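Local coordinates for Two-component system response regulator/GGDEF domain protein (Aeromonas salmonicida, PDB 3LUF) that probably makes cyclic di-GMP from GTP in a cyclase domain not included here, this piece being its two receiver domains, which are probably phosphorylated on aspartate, at residues 9-14 with 101-106; 25-30 with 108-113; 33-36 with 40-43; 79-84 with 90-95; 142-145 with 150-153. All coordinates share one frame; numbering follows the deposited sequence.

Interaction 1: residues 9-14 with 101-106; sequences IVEDSM and VMKDSR. With MG (magnesium ion), chain G.
The ammonium nitrogen NZ of K103 sits between two carboxylates: it gives a salt bridge of 2.8 Å to OE1 of E11 and a second one to OD1 of D55, the predicted phosphorylation site. The side chains of E11 and K103 approach each other from opposite directions. K103 is stretched out beyond CG, so a long, unbranched residue carries its charge across from the end of strand 99-102. E11 bends instead: CG stands anti to the main-chain N (chi1 167°), and a turn at chi2 swings the carboxylate toward the lysine. OE1 receives NZ on its syn lone pair, whereas OE2 uses its anti lone pair for the backbone N of S13 at 2.8 Å, in a bond of 162°. With OE2 also accepting from water 1 at 2.7 Å, both oxygens are committed and the carboxylate is fixed in rotation. This is the acidic corner of a CheY-like receiver domain, where an acidic pair follows the first strand and a lysine follows the last. D12 enters the first shell of the magnesium ion, its OD1 2.0 Å from the metal, and OD2 takes a 2.7 Å bond from water 2, another ligand. E11 stays in the second shell, reaching the metal through water 1, which lies 2.1 Å from magnesium. D55 OD2 and the backbone O of T57 bind the same ion, so K103 links E11 to a residue whose other oxygen holds the metal. S13 starts helix 14-27 as its N-cap, its OG bonded to the N of I16.

Interaction 2: residues 25-30 with 108-113; sequences AQQTGL and SLQYAV
The side-chain amides of Q27 and Q110 lie almost in one plane, only 11° apart, and approach from opposite directions. NE2 of Q110 donates to OE1 of Q27 at 2.7 Å; the acceptor is in the plane of the Q110 amide, while the donor is somewhat tilted from the carbonyl plane of Q27. The bond is bent, with an N-H...O angle of 134°. It is single: the NE2 atoms of the two glutamines are 3.4 Å apart and, both being donors, do not bond. OE1 of Q110 takes its hydrogen bond from NH1 of R106, so the Q110 amide is held at both ends. Glutamine suits this partly exposed site between the two helices because one amide can donate and accept at once.

Beside the polar pair, V113 packs against Q27 and T28. Its CG1, anti to the main-chain N (chi1 -179°), reaches CB of Q27 at 3.7 Å, the side chains of V113 and Q27 crossing at about a right angle. T28 adds its methyl, CG2 lying 3.9 Å from O of V113, and turns its hydroxyl the other way. There OG1 bonds with O of I24 and accepts from N of L30 at 3.1 Å, an ST turn just where helix 14-27 gives way to the loop. L109 and V113 also rest on helix 14-27. Such pairing of the first and last helices on one face of the central parallel sheet is typical of the CheY-like receiver fold.

Interaction 3: residues 33-36 with 40-43; sequences DAFD and GARH
F35 has by far the most surface buried here, and the main chain of G40 lies over one face of its ring. The carbonyl oxygen of G40 stands 3.3 Å above the ring plane, over its centre, with the N of A41 higher and toward the rim. Glycine fits because a CB here would point at F35 and collide with its CB; as it is, CA of G40 comes to 4.1 Å from CB of F35. The ring is turned to this surface by a first torsion of -54°, which sets CG anti to the carbonyl carbon. F35 closes strand 31-35, an outermost strand of the receiver domain's parallel sheet, and the contact folds the loop leading toward strand 49-55 back against that edge. H43 meets the far end of the phenyl ring, its CE1 3.6 Å from CZ of F35. The two ring planes stand at 87°, and CZ of F35 lies at the imidazole's edge, in its plane. On the CD2 side, the methyl CB of A41 comes to 3.9 Å from CD2 of F35, small enough to pack there and also on L8 of strand 6-10. F35 likewise rests on L8 and on C44 of the loop.

Interaction 4: residues 79-84 with 90-95; sequences ILTADI and EAWLEA
W92 of helix 86-94 lays its indole against strand 77-81, packing the helix of a beta-alpha-beta unit onto the strand before it in the receiver sheet. The methyl CD1 of I79 sits over one face: it is 3.6 Å from the centroid of the five-membered ring and only 10° off the normal, a CH-pi contact. The two side chains cross at about a right angle. I84 comes obliquely, its CD1 3.3 Å from CZ3 of W92, a tight fit. At the far edge of the six-membered ring, near its plane, OG1 of T81 lies 3.6 Å from CH2. A broad flat residue suits this place, spanning from strand to loop in one piece.

One shell out, W92 also touches L56, I79 packs on V97, and I84 leans on Y100 and M102 of strand 99-102. T81 holds the place of the serine or threonine that receiver domains keep at the end of the fourth strand, near the phosphorylation site; its side chain is about 7 Å from that of D55 at the nearest atoms. Here OG1 is anti to the main-chain N (chi1 -175°), which brings it to the indole edge. Beyond it the loop is tied to the helix by a salt bridge from OD1 of D83 to NZ of K88.

Interaction 5: residues 142-145 with 150-153; sequences AQLR and QVHE. Unlike the reference sequence in segment 150-153: Q150 (reference Leu).
Within the beta-alpha-beta unit formed by strand 126-130, helix 134-145 and strand 150-154, the last turn of the helix is pressed onto the strand that follows it, and V151 does most of the work on the strand side. Its methyl CG2 fits between two neighbouring helix residues, 3.6 Å from CB of L144 and equally 3.6 Å from CG of R145. A branched residue suits a strand position that faces a helix: with CG1 anti to the main-chain N (chi1 -170°), CG2 is left to face these two side chains. V151 packs as well on V129 and M141. This is the second CheY-like receiver domain of the chain, and strand 150-154 is an outermost strand of its parallel sheet. Q150 and H152 make the backbone bonds to strand 126-130, so the backbone of V151 between them turns the other way. There the carbonyl oxygen of V151 receives NH2 of R145 at 3.0 Å, a weak bond bent to 134°. The oxygen lies obliquely to the guanidinium. R145 gets there by running extended from CG to NE across V151, its NE 3.9 Å from CB of the valine. Its aliphatic part thus covers the valine, and its charged end stays on the exposed surface. NH2 is 6.1 Å from OE2 of E153, too far for a salt bridge, and E153 pairs through OE1 with R137. L144, by contrast, is buried and turns inward, where it also meets V129 and the residues L235 and V239 of helix 232-248.

Overall arrangement
Interactions 1 to 4 belong to the first receiver domain and interaction 5 to the second, its centre 22 Å or more from theirs. All five are partly buried; the buried members are E11 in interaction 1, V113 in 2, A41 in 3, I79 and T81 in 4, and L144 in 5. Interaction 1 is ionic, at the strand ends that carry the magnesium ion and the predicted phosphorylation site. Interactions 3 and 4, each built on one aromatic side chain, join it through backbone bonds of the shared sheet. Interaction 2 joins the helices that follow the strands of interaction 1, mixing a hydrogen bond between two side-chain amides with aliphatic packing; interaction 5 is polar only where exposed R145 reaches V151 O.

Interaction 1: residues 9-14 with 101-106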
# COMPACT_ATOMS: atom_id res chain seq x y z
N ILE B 9 -27.93 -8.39 4.43
CA ILE B 9 -27.61 -9.19 3.24
C ILE B 9 -28.92 -9.58 2.61
O ILE B 9 -29.80 -10.11 3.29
CB ILE B 9 -26.79 -10.48 3.63
CG1 ILE B 9 -25.46 -10.09 4.28
CG2 ILE B 9 -26.49 -11.32 2.36
CD1 ILE B 9 -24.70 -11.32 4.82
N VAL B 10 -29.09 -9.26 1.33
CA VAL B 10 -30.28 -9.74 0.61
C VAL B 10 -29.78 -10.50 -0.61
O VAL B 10 -29.24 -9.92 -1.56
CB VAL B 10 -31.21 -8.57 0.18
CG1 VAL B 10 -32.53 -9.12 -0.33
CG2 VAL B 10 -31.43 -7.58 1.36
N GLU B 11 -29.92 -11.82 -0.55
CA GLU B 11 -29.32 -12.73 -1.53
C GLU B 11 -30.10 -14.05 -1.52
O GLU B 11 -30.23 -14.69 -0.48
CB GLU B 11 -27.85 -12.99 -1.13
CG GLU B 11 -27.19 -14.17 -1.90
CD GLU B 11 -27.14 -13.95 -3.42
OE1 GLU B 11 -26.36 -13.10 -3.87
OE2 GLU B 11 -27.82 -14.71 -4.16
N ASP B 12 -30.65 -14.43 -2.67
CA ASP B 12 -31.47 -15.64 -2.69
C ASP B 12 -30.67 -16.93 -2.88
O ASP B 12 -31.22 -17.99 -2.67
CB ASP B 12 -32.62 -15.56 -3.72
CG ASP B 12 -32.12 -15.37 -5.16
OD1 ASP B 12 -31.11 -14.68 -5.36
OD2 ASP B 12 -32.77 -15.87 -6.13
N SER B 13 -29.41 -16.86 -3.29
CA SER B 13 -28.63 -18.11 -3.37
C SER B 13 -28.38 -18.62 -1.97
O SER B 13 -27.69 -17.93 -1.18
CB SER B 13 -27.29 -17.88 -4.07
OG SER B 13 -26.48 -19.06 -3.96
N MSE B 14 -28.89 -19.82 -1.64
CA MSE B 14 -28.65 -20.38 -0.33
C MSE B 14 -27.13 -20.51 -0.10
O MSE B 14 -26.63 -20.17 0.95
CB MSE B 14 -29.30 -21.76 -0.17
CG MSE B 14 -29.35 -22.19 1.29
SE MSE B 14 -29.96 -24.02 1.37
CE MSE B 14 -28.32 -24.94 0.83
N VAL B 101 -19.12 -6.38 -5.19
CA VAL B 101 -18.38 -7.57 -4.80
C VAL B 101 -18.67 -8.61 -5.85
O VAL B 101 -19.83 -8.84 -6.21
CB VAL B 101 -18.84 -8.09 -3.42
CG1 VAL B 101 -18.19 -9.43 -3.07
CG2 VAL B 101 -18.49 -7.08 -2.34
N MSE B 102 -17.62 -9.22 -6.39
CA MSE B 102 -17.83 -10.35 -7.29
C MSE B 102 -18.23 -11.59 -6.51
O MSE B 102 -17.61 -11.89 -5.47
CB MSE B 102 -16.56 -10.64 -8.10
CG MSE B 102 -16.09 -9.50 -8.97
SE MSE B 102 -17.38 -8.94 -10.35
CE MSE B 102 -17.84 -10.59 -11.21
N LYS B 103 -19.26 -12.32 -6.98
CA LYS B 103 -19.70 -13.53 -6.28
C LYS B 103 -19.60 -14.79 -7.12
O LYS B 103 -20.35 -15.74 -6.91
CB LYS B 103 -21.11 -13.38 -5.65
CG LYS B 103 -22.17 -12.97 -6.64
CD LYS B 103 -23.56 -13.14 -6.04
CE LYS B 103 -24.63 -12.69 -7.06
NZ LYS B 103 -25.95 -13.25 -6.62
N ASP B 104 -18.62 -14.80 -8.03
CA ASP B 104 -18.44 -15.94 -8.93
C ASP B 104 -17.60 -17.06 -8.30
O ASP B 104 -17.57 -18.14 -8.84
CB ASP B 104 -17.86 -15.51 -10.29
CG ASP B 104 -16.49 -14.87 -10.17
OD1 ASP B 104 -16.22 -14.15 -9.20
OD2 ASP B 104 -15.67 -15.10 -11.09
N SER B 105 -17.00 -16.80 -7.15
CA SER B 105 -16.24 -17.81 -6.42
C SER B 105 -16.23 -17.50 -4.95
O SER B 105 -16.55 -16.38 -4.51
CB SER B 105 -14.77 -17.89 -6.90
OG SER B 105 -14.11 -16.67 -6.57
N ARG B 106 -15.81 -18.49 -4.17
CA ARG B 106 -15.72 -18.30 -2.74
C ARG B 106 -14.66 -17.24 -2.40
O ARG B 106 -14.89 -16.34 -1.56
CB ARG B 106 -15.43 -19.62 -2.03
CG ARG B 106 -15.18 -19.46 -0.52
CD ARG B 106 -16.31 -18.72 0.24
NE ARG B 106 -15.91 -18.50 1.64
CZ ARG B 106 -15.19 -17.48 2.10
NH1 ARG B 106 -14.78 -16.49 1.29
NH2 ARG B 106 -14.88 -17.42 3.39
MG MG G . -30.19 -13.94 -7.04
O HOH W 1 -28.37 -14.85 -6.75
O HOH W 2 -30.97 -15.63 -8.06

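Interaction 2: residues 25-30 with 108-113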
# COMPACT_ATOMS: atom_id res chain seq x y z
N ALA B 25 -19.52 -13.42 9.98
CA ALA B 25 -19.71 -13.76 11.38
C ALA B 25 -18.38 -14.15 12.02
O ALA B 25 -18.15 -13.85 13.20
CB ALA B 25 -20.72 -14.90 11.56
N GLN B 26 -17.51 -14.81 11.26
CA GLN B 26 -16.29 -15.34 11.84
C GLN B 26 -15.18 -14.30 11.85
O GLN B 26 -14.37 -14.27 12.76
CB GLN B 26 -15.89 -16.62 11.12
CG GLN B 26 -14.51 -17.18 11.43
CD GLN B 26 -14.17 -18.23 10.39
OE1 GLN B 26 -14.66 -19.35 10.46
NE2 GLN B 26 -13.40 -17.85 9.40
N GLN B 27 -15.18 -13.42 10.86
CA GLN B 27 -14.08 -12.53 10.64
C GLN B 27 -14.35 -11.07 10.99
O GLN B 27 -13.43 -10.27 11.00
CB GLN B 27 -13.60 -12.65 9.18
CG GLN B 27 -13.16 -14.06 8.83
CD GLN B 27 -12.76 -14.19 7.37
OE1 GLN B 27 -11.94 -13.41 6.87
NE2 GLN B 27 -13.33 -15.17 6.70
N THR B 28 -15.60 -10.72 11.27
CA THR B 28 -15.94 -9.37 11.73
C THR B 28 -16.75 -9.38 13.03
O THR B 28 -17.21 -10.44 13.48
CB THR B 28 -16.75 -8.58 10.69
OG1 THR B 28 -18.15 -8.90 10.79
CG2 THR B 28 -16.24 -8.86 9.26
N GLY B 29 -16.91 -8.18 13.59
CA GLY B 29 -17.77 -7.97 14.76
C GLY B 29 -19.18 -7.52 14.46
O GLY B 29 -19.91 -7.07 15.35
N LEU B 30 -19.60 -7.65 13.20
CA LEU B 30 -20.93 -7.18 12.77
C LEU B 30 -22.08 -8.16 13.05
O LEU B 30 -21.94 -9.36 12.82
CB LEU B 30 -20.89 -6.87 11.27
CG LEU B 30 -19.94 -5.73 10.88
CD1 LEU B 30 -19.74 -5.74 9.36
CD2 LEU B 30 -20.49 -4.44 11.35
N SER B 108 -13.62 -14.73 -4.30
CA SER B 108 -14.00 -13.37 -4.66
C SER B 108 -14.96 -12.79 -3.59
O SER B 108 -14.90 -11.61 -3.27
CB SER B 108 -14.52 -13.28 -6.09
OG SER B 108 -15.80 -13.85 -6.22
N LEU B 109 -15.82 -13.64 -3.03
CA LEU B 109 -16.71 -13.21 -1.93
C LEU B 109 -15.95 -12.69 -0.75
O LEU B 109 -16.43 -11.83 -0.03
CB LEU B 109 -17.60 -14.37 -1.45
CG LEU B 109 -18.83 -14.68 -2.24
CD1 LEU B 109 -19.47 -15.92 -1.53
CD2 LEU B 109 -19.82 -13.46 -2.34
N GLN B 110 -14.75 -13.23 -0.53
CA GLN B 110 -13.94 -12.81 0.58
C GLN B 110 -13.71 -11.29 0.56
O GLN B 110 -13.56 -10.68 1.60
CB GLN B 110 -12.61 -13.57 0.58
CG GLN B 110 -11.78 -13.38 1.81
CD GLN B 110 -12.46 -13.87 3.07
OE1 GLN B 110 -13.33 -14.75 3.04
NE2 GLN B 110 -12.05 -13.32 4.19
N TYR B 111 -13.67 -10.68 -0.63
CA TYR B 111 -13.56 -9.21 -0.72
C TYR B 111 -14.62 -8.48 0.14
O TYR B 111 -14.33 -7.47 0.79
CB TYR B 111 -13.64 -8.75 -2.18
CG TYR B 111 -13.51 -7.26 -2.39
CD1 TYR B 111 -12.25 -6.65 -2.52
CD2 TYR B 111 -14.64 -6.45 -2.45
CE1 TYR B 111 -12.14 -5.24 -2.71
CE2 TYR B 111 -14.54 -5.08 -2.63
CZ TYR B 111 -13.30 -4.48 -2.75
OH TYR B 111 -13.27 -3.13 -2.93
N ALA B 112 -15.84 -9.00 0.13
CA ALA B 112 -16.95 -8.37 0.87
C ALA B 112 -16.65 -8.34 2.39
O ALA B 112 -17.02 -7.40 3.12
CB ALA B 112 -18.24 -9.12 0.56
N VAL B 113 -15.94 -9.35 2.87
CA VAL B 113 -15.66 -9.50 4.30
C VAL B 113 -14.70 -8.40 4.78
O VAL B 113 -14.98 -7.67 5.75
CB VAL B 113 -15.07 -10.91 4.62
CG1 VAL B 113 -14.80 -11.04 6.11
CG2 VAL B 113 -16.01 -12.01 4.15

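Interaction 3: residues 33-36 with 40-43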
# COMPACT_ATOMS: atom_id res chain seq x y z
N ASP B 33 -28.26 -9.38 9.56
CA ASP B 33 -29.61 -9.78 9.16
C ASP B 33 -29.56 -10.17 7.68
O ASP B 33 -29.20 -9.34 6.83
CB ASP B 33 -30.59 -8.62 9.33
CG ASP B 33 -30.88 -8.31 10.80
OD1 ASP B 33 -30.85 -9.23 11.64
OD2 ASP B 33 -31.16 -7.13 11.10
N ALA B 34 -29.96 -11.41 7.38
CA ALA B 34 -29.87 -11.90 6.01
C ALA B 34 -31.20 -12.49 5.52
O ALA B 34 -31.80 -13.31 6.21
CB ALA B 34 -28.77 -12.98 5.89
N PHE B 35 -31.60 -12.08 4.32
CA PHE B 35 -32.88 -12.50 3.76
C PHE B 35 -32.72 -12.96 2.34
O PHE B 35 -31.78 -12.56 1.64
CB PHE B 35 -33.90 -11.35 3.82
CG PHE B 35 -34.06 -10.80 5.17
CD1 PHE B 35 -34.83 -11.48 6.12
CD2 PHE B 35 -33.39 -9.61 5.54
CE1 PHE B 35 -34.94 -11.00 7.42
CE2 PHE B 35 -33.50 -9.11 6.83
CZ PHE B 35 -34.27 -9.80 7.77
N ASP B 36 -33.62 -13.85 1.92
CA ASP B 36 -33.61 -14.31 0.53
C ASP B 36 -34.50 -13.53 -0.43
O ASP B 36 -34.54 -13.86 -1.60
CB ASP B 36 -33.91 -15.83 0.44
CG ASP B 36 -35.30 -16.21 0.95
OD1 ASP B 36 -36.10 -15.34 1.37
OD2 ASP B 36 -35.60 -17.43 0.92
N GLY B 40 -38.32 -9.71 2.73
CA GLY B 40 -37.80 -10.03 4.05
C GLY B 40 -37.17 -8.85 4.77
O GLY B 40 -37.13 -8.82 5.99
N ALA B 41 -36.66 -7.90 4.00
CA ALA B 41 -35.95 -6.71 4.50
C ALA B 41 -36.85 -5.46 4.53
O ALA B 41 -36.34 -4.32 4.63
CB ALA B 41 -34.73 -6.44 3.64
N ARG B 42 -38.17 -5.67 4.51
CA ARG B 42 -39.13 -4.55 4.43
C ARG B 42 -39.00 -3.61 5.64
O ARG B 42 -39.09 -2.38 5.49
CB ARG B 42 -40.57 -5.10 4.30
CG ARG B 42 -41.70 -4.05 4.23
CD ARG B 42 -41.65 -3.27 2.95
NE ARG B 42 -42.68 -2.22 2.88
CZ ARG B 42 -42.64 -1.06 3.55
NH1 ARG B 42 -41.63 -0.76 4.38
NH2 ARG B 42 -43.62 -0.19 3.40
N HIS B 43 -38.75 -4.19 6.82
CA HIS B 43 -38.54 -3.42 8.07
C HIS B 43 -37.21 -2.69 8.17
O HIS B 43 -37.05 -1.80 9.01
CB HIS B 43 -38.68 -4.34 9.30
CG HIS B 43 -37.66 -5.45 9.35
ND1 HIS B 43 -37.65 -6.49 8.43
CD2 HIS B 43 -36.63 -5.68 10.19
CE1 HIS B 43 -36.66 -7.31 8.72
NE2 HIS B 43 -36.02 -6.84 9.78

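Interaction 4: residues 79-84 with 90-95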
# COMPACT_ATOMS: atom_id res chain seq x y z
N ILE B 79 -23.19 -3.79 -4.21
CA ILE B 79 -23.84 -4.80 -5.05
C ILE B 79 -23.09 -6.13 -5.05
O ILE B 79 -21.87 -6.14 -5.08
CB ILE B 79 -24.01 -4.23 -6.50
CG1 ILE B 79 -25.18 -3.21 -6.50
CG2 ILE B 79 -24.14 -5.35 -7.58
CD1 ILE B 79 -25.31 -2.45 -7.82
N LEU B 80 -23.83 -7.24 -5.02
CA LEU B 80 -23.26 -8.57 -5.24
C LEU B 80 -23.58 -8.96 -6.67
O LEU B 80 -24.74 -8.97 -7.05
CB LEU B 80 -23.90 -9.62 -4.32
CG LEU B 80 -23.82 -9.42 -2.80
CD1 LEU B 80 -24.79 -10.39 -2.08
CD2 LEU B 80 -22.42 -9.69 -2.32
N THR B 81 -22.52 -9.26 -7.43
CA THR B 81 -22.67 -9.49 -8.88
C THR B 81 -21.85 -10.69 -9.36
O THR B 81 -20.72 -10.88 -8.96
CB THR B 81 -22.36 -8.22 -9.70
OG1 THR B 81 -22.62 -8.46 -11.09
CG2 THR B 81 -20.93 -7.73 -9.50
N ALA B 82 -22.45 -11.50 -10.22
CA ALA B 82 -21.74 -12.67 -10.75
C ALA B 82 -20.82 -12.29 -11.92
O ALA B 82 -19.88 -13.05 -12.27
CB ALA B 82 -22.74 -13.79 -11.14
N ASP B 83 -21.07 -11.12 -12.49
CA ASP B 83 -20.27 -10.60 -13.59
C ASP B 83 -20.21 -9.07 -13.59
O ASP B 83 -20.96 -8.41 -12.88
CB ASP B 83 -20.82 -11.11 -14.93
CG ASP B 83 -22.26 -10.72 -15.15
OD1 ASP B 83 -22.58 -9.52 -15.00
OD2 ASP B 83 -23.06 -11.62 -15.49
N ILE B 84 -19.31 -8.53 -14.42
CA ILE B 84 -19.06 -7.10 -14.47
C ILE B 84 -18.76 -6.65 -15.92
O ILE B 84 -18.26 -7.43 -16.73
CB ILE B 84 -17.89 -6.70 -13.50
CG1 ILE B 84 -17.80 -5.18 -13.27
CG2 ILE B 84 -16.54 -7.28 -13.98
CD1 ILE B 84 -19.08 -4.53 -12.70
N GLU B 90 -20.18 1.87 -14.18
CA GLU B 90 -20.54 3.28 -14.37
C GLU B 90 -21.98 3.56 -13.95
O GLU B 90 -22.22 4.51 -13.21
CB GLU B 90 -20.29 3.69 -15.83
CG GLU B 90 -21.06 4.93 -16.32
CD GLU B 90 -20.38 5.63 -17.50
OE1 GLU B 90 -19.64 4.95 -18.27
OE2 GLU B 90 -20.57 6.86 -17.65
N ALA B 91 -22.91 2.72 -14.42
CA ALA B 91 -24.32 2.83 -14.02
C ALA B 91 -24.50 2.75 -12.51
O ALA B 91 -25.20 3.55 -11.91
CB ALA B 91 -25.16 1.77 -14.72
N TRP B 92 -23.84 1.78 -11.89
CA TRP B 92 -24.00 1.57 -10.46
C TRP B 92 -23.44 2.73 -9.66
O TRP B 92 -24.05 3.16 -8.70
CB TRP B 92 -23.30 0.29 -10.04
CG TRP B 92 -23.87 -0.90 -10.69
CD1 TRP B 92 -25.10 -1.03 -11.26
CD2 TRP B 92 -23.24 -2.18 -10.81
NE1 TRP B 92 -25.27 -2.30 -11.75
CE2 TRP B 92 -24.14 -3.04 -11.47
CE3 TRP B 92 -21.98 -2.69 -10.42
CZ2 TRP B 92 -23.84 -4.37 -11.77
CZ3 TRP B 92 -21.68 -4.02 -10.70
CH2 TRP B 92 -22.62 -4.85 -11.37
N LEU B 93 -22.28 3.23 -10.07
CA LEU B 93 -21.71 4.35 -9.34
C LEU B 93 -22.50 5.65 -9.51
O LEU B 93 -22.66 6.40 -8.55
CB LEU B 93 -20.22 4.51 -9.65
CG LEU B 93 -19.42 3.27 -9.18
CD1 LEU B 93 -18.03 3.29 -9.75
CD2 LEU B 93 -19.36 3.16 -7.66
N GLU B 94 -23.03 5.88 -10.70
CA GLU B 94 -23.91 7.02 -10.95
C GLU B 94 -25.16 6.95 -10.06
O GLU B 94 -25.64 7.97 -9.56
CB GLU B 94 -24.33 7.07 -12.43
CG GLU B 94 -23.75 8.24 -13.25
CD GLU B 94 -22.27 8.07 -13.65
OE1 GLU B 94 -21.76 6.92 -13.68
OE2 GLU B 94 -21.61 9.09 -13.95
N ALA B 95 -25.67 5.73 -9.87
CA ALA B 95 -26.85 5.49 -9.04
C ALA B 95 -26.56 5.60 -7.53
O ALA B 95 -27.48 5.64 -6.74
CB ALA B 95 -27.46 4.15 -9.38

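Interaction 5: residues 142-145 with 150-153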
# COMPACT_ATOMS: atom_id res chain seq x y z
N ALA B 142 -15.71 13.01 -1.84
CA ALA B 142 -16.90 12.18 -2.09
C ALA B 142 -16.57 10.68 -2.07
O ALA B 142 -17.33 9.88 -1.50
CB ALA B 142 -17.57 12.58 -3.41
N GLN B 143 -15.42 10.33 -2.66
CA GLN B 143 -14.96 8.94 -2.70
C GLN B 143 -14.71 8.46 -1.26
O GLN B 143 -15.11 7.38 -0.89
CB GLN B 143 -13.70 8.81 -3.57
CG GLN B 143 -13.95 8.88 -5.10
CD GLN B 143 -12.69 9.10 -5.96
OE1 GLN B 143 -11.65 9.59 -5.50
NE2 GLN B 143 -12.81 8.80 -7.25
N LEU B 144 -14.05 9.27 -0.44
CA LEU B 144 -13.80 8.87 0.95
C LEU B 144 -15.07 8.79 1.80
O LEU B 144 -15.17 7.96 2.71
CB LEU B 144 -12.76 9.80 1.60
CG LEU B 144 -11.40 9.85 0.91
CD1 LEU B 144 -10.56 10.99 1.44
CD2 LEU B 144 -10.62 8.56 1.10
N ARG B 145 -16.04 9.66 1.51
CA ARG B 145 -17.32 9.63 2.23
C ARG B 145 -18.11 8.34 1.89
O ARG B 145 -18.87 7.85 2.73
CB ARG B 145 -18.15 10.88 1.98
CG ARG B 145 -17.58 12.08 2.71
CD ARG B 145 -18.39 13.35 2.60
NE ARG B 145 -17.84 14.28 3.59
CZ ARG B 145 -17.94 15.60 3.53
NH1 ARG B 145 -18.57 16.19 2.51
NH2 ARG B 145 -17.39 16.33 4.48
N GLN B 150 -15.18 9.97 8.12
CA GLN B 150 -15.41 11.36 8.44
C GLN B 150 -14.32 12.18 7.76
O GLN B 150 -13.15 12.07 8.11
CB GLN B 150 -15.34 11.51 9.94
CG GLN B 150 -16.48 10.80 10.66
CD GLN B 150 -16.39 11.00 12.16
OE1 GLN B 150 -16.25 12.14 12.62
NE2 GLN B 150 -16.40 9.92 12.92
N VAL B 151 -14.73 12.99 6.79
CA VAL B 151 -13.80 13.65 5.86
C VAL B 151 -13.75 15.17 6.08
O VAL B 151 -14.77 15.88 5.97
CB VAL B 151 -14.10 13.32 4.36
CG1 VAL B 151 -12.98 13.81 3.49
CG2 VAL B 151 -14.32 11.77 4.15
N HIS B 152 -12.56 15.66 6.43
CA HIS B 152 -12.34 17.09 6.53
C HIS B 152 -11.66 17.56 5.25
O HIS B 152 -10.98 16.80 4.59
CB HIS B 152 -11.39 17.39 7.69
CG HIS B 152 -11.88 16.95 9.03
ND1 HIS B 152 -12.46 17.82 9.93
CD2 HIS B 152 -11.84 15.75 9.64
CE1 HIS B 152 -12.78 17.17 11.02
NE2 HIS B 152 -12.43 15.90 10.88
N GLU B 153 -11.83 18.83 4.90
CA GLU B 153 -11.18 19.35 3.70
C GLU B 153 -10.35 20.61 3.96
O GLU B 153 -10.64 21.40 4.88
CB GLU B 153 -12.19 19.59 2.55
CG GLU B 153 -13.19 20.71 2.84
CD GLU B 153 -14.01 21.18 1.62
OE1 GLU B 153 -13.46 21.37 0.50
OE2 GLU B 153 -15.23 21.36 1.83